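Local coordinates for RagB/SusD family nutrient uptake outer membrane protein (Bacteroides thetaiotaomicron, PDB 7KV2) that probably binds beta-glucans at the cell surface, as a SusD-family glycan-binding protein of the outer membrane that serves nutrient uptake, at residues 277-281 and 294-298; 492-498 and 510-515. One frame throughout, in Å; residues are numbered along the deposited sequence. Where two conformers were deposited one is given.

The two contacts lie in series along the chain, their centres about 32 Å and their nearest atoms about 17 Å apart, and they hold different elements. Contact 1 is the smaller (266 Å²) and the more buried, about 14 Å from the centre of the chain: it closes a loop without helix or strand between strand 273-277 and helix 299-303, by backbone polar groups, glycines and one tyrosine face. Contact 2 (661 Å²) is partly buried, about 21 Å out, and brings the C-terminal tail, after helix 500-505, alongside 492-498, which precedes that helix. Its direct hydrogen bonds all involve side chains or the terminal carboxylate; contact 1 has a single backbone-to-backbone one.

Contact 1. Residues 277-281 and 294-298; sequences INYKD and AGGTA
Y279 and K280 are the residues of 277-281 most covered by 294-298, and G295 faces them at the crossing. Y279 and K280 are extended (-134/147 and -137/151), while G295 is at -134/-140. The CA atoms of Y279 and G296 come closest, 4.7 Å apart. G295 O is the shared acceptor: K280 N donates to it at 3.0 Å with a nearly straight angle (170°), and Y279 CA makes a CA-H...O contact with it at 3.5 Å. A water lies 3.1 Å from G295 O and 2.9 Å from N278 O, bridging the two. K280 O and G296 N, although 3.1 Å apart, are badly aligned and form no hydrogen bond, so no second rung follows; N395 takes the G296 NH instead. Two loop segments thus cross at one direct backbone hydrogen bond and close the base of a loop: 277-281 runs on from strand 273-277, and the loop segment 294-298 leads into helix 299-303, within the SusD family region. From this crossing the Y279 side chain (chi1 -72°, m; chi2 -70°) turns toward 294-298 and lays one ring face against T297, whose CB stands 3.4 Å from the ring centroid, 3° off the normal, in a CH-pi contact. Y279 CD1 also lies 3.4 Å from G296 O, and the phenol OH bonds to H58 O. T297 adopts the t rotamer (chi1 175°), its OG1 bonded to D61 and capping L299 N at the helix start. K280 (p, then t throughout) sends its exposed aliphatic chain past 294-298, CE 3.9 Å from A294 O.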
ATOM      1  N   ILE A 277       4.959  -1.216  -6.836  1.00 17.05           N
ATOM      2  CA  ILE A 277       6.191  -1.874  -6.395  1.00 16.99           C
ATOM      3  C   ILE A 277       6.302  -3.178  -7.169  1.00 16.28           C
ATOM      4  O   ILE A 277       5.388  -4.022  -7.076  1.00 16.77           O
ATOM      5  CB  ILE A 277       6.169  -2.051  -4.874  1.00 18.21           C
ATOM      6  CG1 ILE A 277       6.152  -0.667  -4.218  1.00 19.11           C
ATOM      7  CG2 ILE A 277       7.360  -2.914  -4.463  1.00 17.29           C
ATOM      8  CD1 ILE A 277       6.016  -0.697  -2.712  1.00 21.76           C
ATOM      9  N   ASN A 278       7.398  -3.321  -7.905  1.00 18.61           N
ATOM     10  CA  ASN A 278       7.632  -4.465  -8.830  1.00 18.06           C
ATOM     11  C   ASN A 278       7.976  -5.710  -8.040  1.00 18.30           C
ATOM     12  O   ASN A 278       8.866  -5.632  -7.177  1.00 19.05           O
ATOM     13  CB  ASN A 278       8.769  -4.178  -9.798  1.00 18.37           C
ATOM     14  CG  ASN A 278       8.396  -3.105 -10.790  1.00 21.06           C
ATOM     15  OD1 ASN A 278       7.225  -2.926 -11.063  1.00 22.77           O
ATOM     16  ND2 ASN A 278       9.367  -2.326 -11.236  1.00 19.02           N
ATOM     17  N   TYR A 279       7.342  -6.809  -8.404  1.00 16.66           N
ATOM     18  CA  TYR A 279       7.678  -8.185  -7.975  1.00 19.38           C
ATOM     19  C   TYR A 279       7.676  -9.084  -9.192  1.00 22.77           C
ATOM     20  O   TYR A 279       6.884  -8.776 -10.094  1.00 21.33           O
ATOM     21  CB  TYR A 279       6.638  -8.651  -6.962  1.00 16.33           C
ATOM     22  CG  TYR A 279       6.735  -7.981  -5.616  1.00 16.59           C
ATOM     23  CD1 TYR A 279       7.799  -8.270  -4.777  1.00 18.21           C
ATOM     24  CD2 TYR A 279       5.757  -7.108  -5.153  1.00 18.32           C
ATOM     25  CE1 TYR A 279       7.853  -7.765  -3.495  1.00 18.27           C
ATOM     26  CE2 TYR A 279       5.826  -6.538  -3.887  1.00 18.10           C
ATOM     27  CZ  TYR A 279       6.879  -6.886  -3.057  1.00 19.04           C
ATOM     28  OH  TYR A 279       6.963  -6.392  -1.796  1.00 19.37           O
ATOM     29  N   LYS A 280       8.533 -10.117  -9.234  1.00 24.33           N
ATOM     30  CA  LYS A 280       8.548 -11.056 -10.397  1.00 28.15           C
ATOM     31  C   LYS A 280       8.659 -12.513  -9.919  1.00 27.31           C
ATOM     32  O   LYS A 280       9.278 -12.753  -8.877  1.00 29.59           O
ATOM     33  CB  LYS A 280       9.713 -10.679 -11.319  1.00 30.57           C
ATOM     34  CG  LYS A 280      11.064 -10.908 -10.673  1.00 35.98           C
ATOM     35  CD  LYS A 280      12.244 -11.013 -11.614  1.00 41.90           C
ATOM     36  CE  LYS A 280      13.386 -11.799 -10.993  1.00 42.45           C
ATOM     37  NZ  LYS A 280      14.651 -11.551 -11.713  1.00 49.37           N
ATOM     38  N   ASP A 281       8.124 -13.459 -10.687  1.00 27.19           N
ATOM     39  CA  ASP A 281       8.422 -14.903 -10.448  1.00 30.52           C
ATOM     40  C   ASP A 281       9.523 -15.394 -11.407  1.00 31.34           C
ATOM     41  O   ASP A 281      10.080 -16.433 -11.102  1.00 29.16           O
ATOM     42  CB  ASP A 281       7.190 -15.798 -10.567  1.00 29.86           C
ATOM     43  CG  ASP A 281       6.634 -15.951 -11.969  1.00 32.02           C
ATOM     44  OD1 ASP A 281       6.644 -14.936 -12.702  1.00 33.81           O
ATOM     45  OD2 ASP A 281       6.187 -17.086 -12.310  1.00 34.89           O
ATOM     46  N   ALA A 294      15.640  -8.982  -5.040  1.00 37.51           N
ATOM     47  CA  ALA A 294      14.595  -8.598  -6.015  1.00 36.38           C
ATOM     48  C   ALA A 294      14.021  -9.887  -6.634  1.00 36.60           C
ATOM     49  O   ALA A 294      14.610 -10.430  -7.608  1.00 35.80           O
ATOM     50  CB  ALA A 294      15.154  -7.639  -7.036  1.00 35.14           C
ATOM     51  N   GLY A 295      12.949 -10.396  -6.018  1.00 29.39           N
ATOM     52  CA  GLY A 295      12.246 -11.625  -6.417  1.00 28.49           C
ATOM     53  C   GLY A 295      10.757 -11.366  -6.409  1.00 28.09           C
ATOM     54  O   GLY A 295      10.346 -10.226  -6.842  1.00 25.95           O
ATOM     55  N   GLY A 296       9.991 -12.346  -5.925  1.00 23.66           N
ATOM     56  CA  GLY A 296       8.535 -12.234  -5.759  1.00 21.65           C
ATOM     57  C   GLY A 296       8.104 -11.701  -4.408  1.00 18.84           C
ATOM     58  O   GLY A 296       8.936 -11.231  -3.627  1.00 17.40           O
ATOM     59  N   THR A 297       6.792 -11.692  -4.195  1.00 17.00           N
ATOM     60  CA  THR A 297       6.149 -11.219  -2.958  1.00 15.75           C
ATOM     61  C   THR A 297       5.609 -12.417  -2.207  1.00 16.40           C
ATOM     62  O   THR A 297       5.186 -13.390  -2.815  1.00 14.64           O
ATOM     63  CB  THR A 297       5.053 -10.175  -3.243  1.00 15.66           C
ATOM     64  OG1 THR A 297       4.416  -9.856  -2.028  1.00 15.11           O
ATOM     65  CG2 THR A 297       3.986 -10.630  -4.204  1.00 15.77           C
ATOM     66  N   ALA A 298       5.568 -12.307  -0.896  1.00 16.74           N
ATOM     67  CA  ALA A 298       4.932 -13.295  -0.016  1.00 17.04           C
ATOM     68  C   ALA A 298       3.431 -13.042   0.072  1.00 17.29           C
ATOM     69  O   ALA A 298       2.742 -13.904   0.635  1.00 16.70           O
ATOM     70  CB  ALA A 298       5.544 -13.172   1.371  1.00 18.20           C
TER
HETATM   71  O   HOH W   1      11.110  -7.256  -6.371  1.00 31.60           O

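Contact 2. Residues 492-498 and 510-515; sequences SKKYLPI and LVQNNY
The ring of the C-terminal residue Y515 (chi1 169°, t) is clamped between P497 CD, 3.6 Å from its centroid, and K493 CD, 3.7 Å from it over the opposite face, where K493 folds (chi1 and chi2 m); L496 CD2 touches Y515 CE2 at 4.1 Å. Farther along, I498 CG2 meets L510 CD1 at 4.0 Å. The segments run antiparallel, with CA pairs S492-Y515 (4.7 Å), P497-N513 (5.5 Å) and I498-Q512 (6.0 Å); 496-498 and 512-513 are polyproline-like. Side chains make the rungs: Q512 (chi1 t, chi2 p) accepts I498 N at OE1 (2.7 Å) and donates from NE2 to I498 O (2.8 Å), and N513 ND2 reaches L496 O at 2.8 Å. At the edge, Y515 OXT accepts S492 OG (2.7 Å) and salt-bridges K493 NZ (3.0 Å), which also bonds F100 O and lies 4.1 Å from the Y515 ring centroid, a cation-pi contact. With L496 and I498 on helix 137-162, this is a C-terminal tail docked onto the helical, TPR-type part of a SusD fold.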
ATOM      1  N   SER A 492      -5.926   8.580  20.623  1.00 29.22           N
ATOM      2  CA  SER A 492      -4.650   8.036  21.147  1.00 30.36           C
ATOM      3  C   SER A 492      -4.140   6.904  20.239  1.00 31.33           C
ATOM      4  O   SER A 492      -2.928   6.577  20.311  1.00 29.94           O
ATOM      5  CB  SER A 492      -4.731   7.600  22.603  1.00 32.41           C
ATOM      6  OG  SER A 492      -5.289   6.299  22.778  1.00 34.87           O
ATOM      7  N   LYS A 493      -5.031   6.289  19.450  1.00 27.93           N
ATOM      8  CA  LYS A 493      -4.641   5.120  18.633  1.00 27.31           C
ATOM      9  C   LYS A 493      -4.105   5.561  17.271  1.00 24.99           C
ATOM     10  O   LYS A 493      -3.661   4.685  16.535  1.00 27.38           O
ATOM     11  CB  LYS A 493      -5.837   4.189  18.487  1.00 26.32           C
ATOM     12  CG  LYS A 493      -6.424   3.741  19.815  1.00 26.29           C
ATOM     13  CD  LYS A 493      -5.443   3.151  20.768  1.00 26.83           C
ATOM     14  CE  LYS A 493      -6.123   2.765  22.072  1.00 28.38           C
ATOM     15  NZ  LYS A 493      -5.225   1.927  22.874  1.00 28.07           N
ATOM     16  N   LYS A 494      -4.075   6.854  16.965  1.00 25.48           N
ATOM     17  CA  LYS A 494      -3.611   7.340  15.636  1.00 26.98           C
ATOM     18  C   LYS A 494      -2.158   6.903  15.335  1.00 28.53           C
ATOM     19  O   LYS A 494      -1.860   6.628  14.145  1.00 25.24           O
ATOM     20  CB  LYS A 494      -3.808   8.850  15.554  1.00 26.47           C
ATOM     21  CG  LYS A 494      -3.308   9.479  14.266  1.00 26.91           C
ATOM     22  CD  LYS A 494      -3.807  10.897  14.057  1.00 28.83           C
ATOM     23  CE  LYS A 494      -3.340  11.421  12.718  1.00 29.83           C
ATOM     24  NZ  LYS A 494      -3.712  12.838  12.501  1.00 32.10           N
ATOM     25  N   TYR A 495      -1.254   6.920  16.328  1.00 27.59           N
ATOM     26  CA  TYR A 495       0.179   6.556  16.206  1.00 25.55           C
ATOM     27  C   TYR A 495       0.440   5.298  17.030  1.00 28.35           C
ATOM     28  O   TYR A 495       0.123   5.309  18.265  1.00 29.31           O
ATOM     29  CB  TYR A 495       1.072   7.734  16.638  1.00 26.30           C
ATOM     30  CG  TYR A 495       0.754   9.036  15.963  1.00 30.53           C
ATOM     31  CD1 TYR A 495       0.711   9.117  14.577  1.00 30.14           C
ATOM     32  CD2 TYR A 495       0.514  10.194  16.691  1.00 32.27           C
ATOM     33  CE1 TYR A 495       0.403  10.294  13.929  1.00 28.80           C
ATOM     34  CE2 TYR A 495       0.220  11.390  16.052  1.00 31.57           C
ATOM     35  CZ  TYR A 495       0.190  11.448  14.668  1.00 28.57           C
ATOM     36  OH  TYR A 495      -0.125  12.598  14.005  1.00 27.37           O
ATOM     37  N   LEU A 496       0.985   4.234  16.422  1.00 23.17           N
ATOM     38  CA  LEU A 496       1.246   2.950  17.126  1.00 22.97           C
ATOM     39  C   LEU A 496       2.355   3.160  18.157  1.00 23.83           C
ATOM     40  O   LEU A 496       3.170   4.059  17.995  1.00 23.57           O
ATOM     41  CB  LEU A 496       1.701   1.874  16.142  1.00 23.23           C
ATOM     42  CG  LEU A 496       0.583   1.337  15.231  1.00 23.43           C
ATOM     43  CD1 LEU A 496       1.201   0.614  14.042  1.00 23.88           C
ATOM     44  CD2 LEU A 496      -0.319   0.402  16.020  1.00 24.93           C
ATOM     45  N   PRO A 497       2.450   2.290  19.176  1.00 27.39           N
ATOM     46  CA  PRO A 497       3.610   2.273  20.062  1.00 28.95           C
ATOM     47  C   PRO A 497       4.874   2.030  19.232  1.00 32.34           C
ATOM     48  O   PRO A 497       4.880   1.071  18.427  1.00 24.93           O
ATOM     49  CB  PRO A 497       3.411   1.065  20.982  1.00 27.97           C
ATOM     50  CG  PRO A 497       1.932   0.787  20.907  1.00 29.69           C
ATOM     51  CD  PRO A 497       1.503   1.229  19.515  1.00 28.17           C
ATOM     52  N   ILE A 498       5.913   2.853  19.466  1.00 28.65           N
ATOM     53  CA  ILE A 498       7.298   2.603  18.945  1.00 28.72           C
ATOM     54  C   ILE A 498       7.823   1.292  19.520  1.00 27.98           C
ATOM     55  O   ILE A 498       7.648   1.043  20.709  1.00 32.91           O
ATOM     56  CB  ILE A 498       8.185   3.822  19.243  1.00 28.28           C
ATOM     57  CG1 ILE A 498       7.606   5.059  18.562  1.00 29.74           C
ATOM     58  CG2 ILE A 498       9.633   3.557  18.840  1.00 30.82           C
ATOM     59  CD1 ILE A 498       8.198   6.382  19.021  1.00 33.85           C
ATOM     60  N   LEU A 510      14.161   8.766  22.425  1.00 55.58           N
ATOM     61  CA  LEU A 510      12.827   8.469  21.805  1.00 45.31           C
ATOM     62  C   LEU A 510      11.725   8.478  22.873  1.00 35.32           C
ATOM     63  O   LEU A 510      11.729   7.546  23.664  1.00 40.20           O
ATOM     64  CB  LEU A 510      12.870   7.073  21.171  1.00 48.59           C
ATOM     65  CG  LEU A 510      13.337   6.961  19.722  1.00 50.67           C
ATOM     66  CD1 LEU A 510      13.133   5.539  19.232  1.00 47.92           C
ATOM     67  CD2 LEU A 510      12.604   7.932  18.811  1.00 49.58           C
ATOM     68  N   VAL A 511      10.814   9.461  22.859  1.00 36.23           N
ATOM     69  CA  VAL A 511       9.595   9.510  23.723  1.00 38.42           C
ATOM     70  C   VAL A 511       8.550   8.564  23.105  1.00 41.61           C
ATOM     71  O   VAL A 511       8.086   8.884  21.975  1.00 38.64           O
ATOM     72  CB  VAL A 511       8.989  10.925  23.849  1.00 44.76           C
ATOM     73  CG1 VAL A 511       7.855  10.967  24.877  1.00 43.94           C
ATOM     74  CG2 VAL A 511      10.036  11.992  24.156  1.00 52.10           C
ATOM     75  N   GLN A 512       8.160   7.522  23.848  1.00 37.86           N
ATOM     76  CA  GLN A 512       7.081   6.551  23.502  1.00 34.98           C
ATOM     77  C   GLN A 512       5.765   7.297  23.277  1.00 36.78           C
ATOM     78  O   GLN A 512       5.494   8.316  23.922  1.00 34.76           O
ATOM     79  CB  GLN A 512       6.954   5.458  24.566  1.00 35.17           C
ATOM     80  CG  GLN A 512       5.963   4.346  24.219  1.00 33.87           C
ATOM     81  CD  GLN A 512       6.257   3.698  22.880  1.00 30.40           C
ATOM     82  OE1 GLN A 512       5.872   4.244  21.837  1.00 28.39           O
ATOM     83  NE2 GLN A 512       6.976   2.576  22.920  1.00 25.35           N
ATOM     84  N   ASN A 513       4.979   6.858  22.296  1.00 33.25           N
ATOM     85  CA  ASN A 513       3.658   7.457  22.023  1.00 30.50           C
ATOM     86  C   ASN A 513       2.717   7.093  23.171  1.00 29.53           C
ATOM     87  O   ASN A 513       2.904   6.035  23.749  1.00 31.13           O
ATOM     88  CB  ASN A 513       3.120   6.959  20.675  1.00 29.68           C
ATOM     89  CG  ASN A 513       3.888   7.525  19.500  1.00 32.04           C
ATOM     90  OD1 ASN A 513       4.268   8.703  19.511  1.00 26.69           O
ATOM     91  ND2 ASN A 513       4.060   6.712  18.446  1.00 28.93           N
ATOM     92  N   ASN A 514       1.793   8.001  23.489  0.50 31.81           N
ATOM     93  CA  ASN A 514       0.674   7.809  24.445  0.50 33.90           C
ATOM     94  C   ASN A 514      -0.447   7.098  23.684  0.50 32.97           C
ATOM     95  O   ASN A 514      -1.361   7.797  23.246  0.50 33.01           O
ATOM     96  CB  ASN A 514       0.183   9.147  25.022  0.50 33.67           C
ATOM     97  CG  ASN A 514      -0.881   8.980  26.090  0.50 34.16           C
ATOM     98  OD1 ASN A 514      -1.013   7.911  26.681  0.50 32.24           O
ATOM     99  ND2 ASN A 514      -1.640  10.030  26.350  0.50 35.35           N
ATOM    100  N   TYR A 515      -0.317   5.788  23.451  1.00 34.44           N
ATOM    101  CA  TYR A 515      -1.299   5.019  22.633  1.00 33.45           C
ATOM    102  C   TYR A 515      -2.295   4.263  23.511  1.00 32.08           C
ATOM    103  O   TYR A 515      -1.843   3.571  24.451  1.00 33.87           O
ATOM    104  CB  TYR A 515      -0.535   4.038  21.759  1.00 30.92           C
ATOM    105  CG  TYR A 515      -1.340   2.975  21.041  1.00 26.15           C
ATOM    106  CD1 TYR A 515      -1.560   1.741  21.633  1.00 26.17           C
ATOM    107  CD2 TYR A 515      -1.733   3.145  19.719  1.00 28.23           C
ATOM    108  CE1 TYR A 515      -2.201   0.711  20.964  1.00 24.84           C
ATOM    109  CE2 TYR A 515      -2.401   2.132  19.037  1.00 23.41           C
ATOM    110  CZ  TYR A 515      -2.593   0.902  19.648  1.00 25.80           C
ATOM    111  OH  TYR A 515      -3.196  -0.144  19.013  1.00 22.28           O
ATOM    112  OXT TYR A 515      -3.511   4.334  23.224  1.00 34.03           O
TER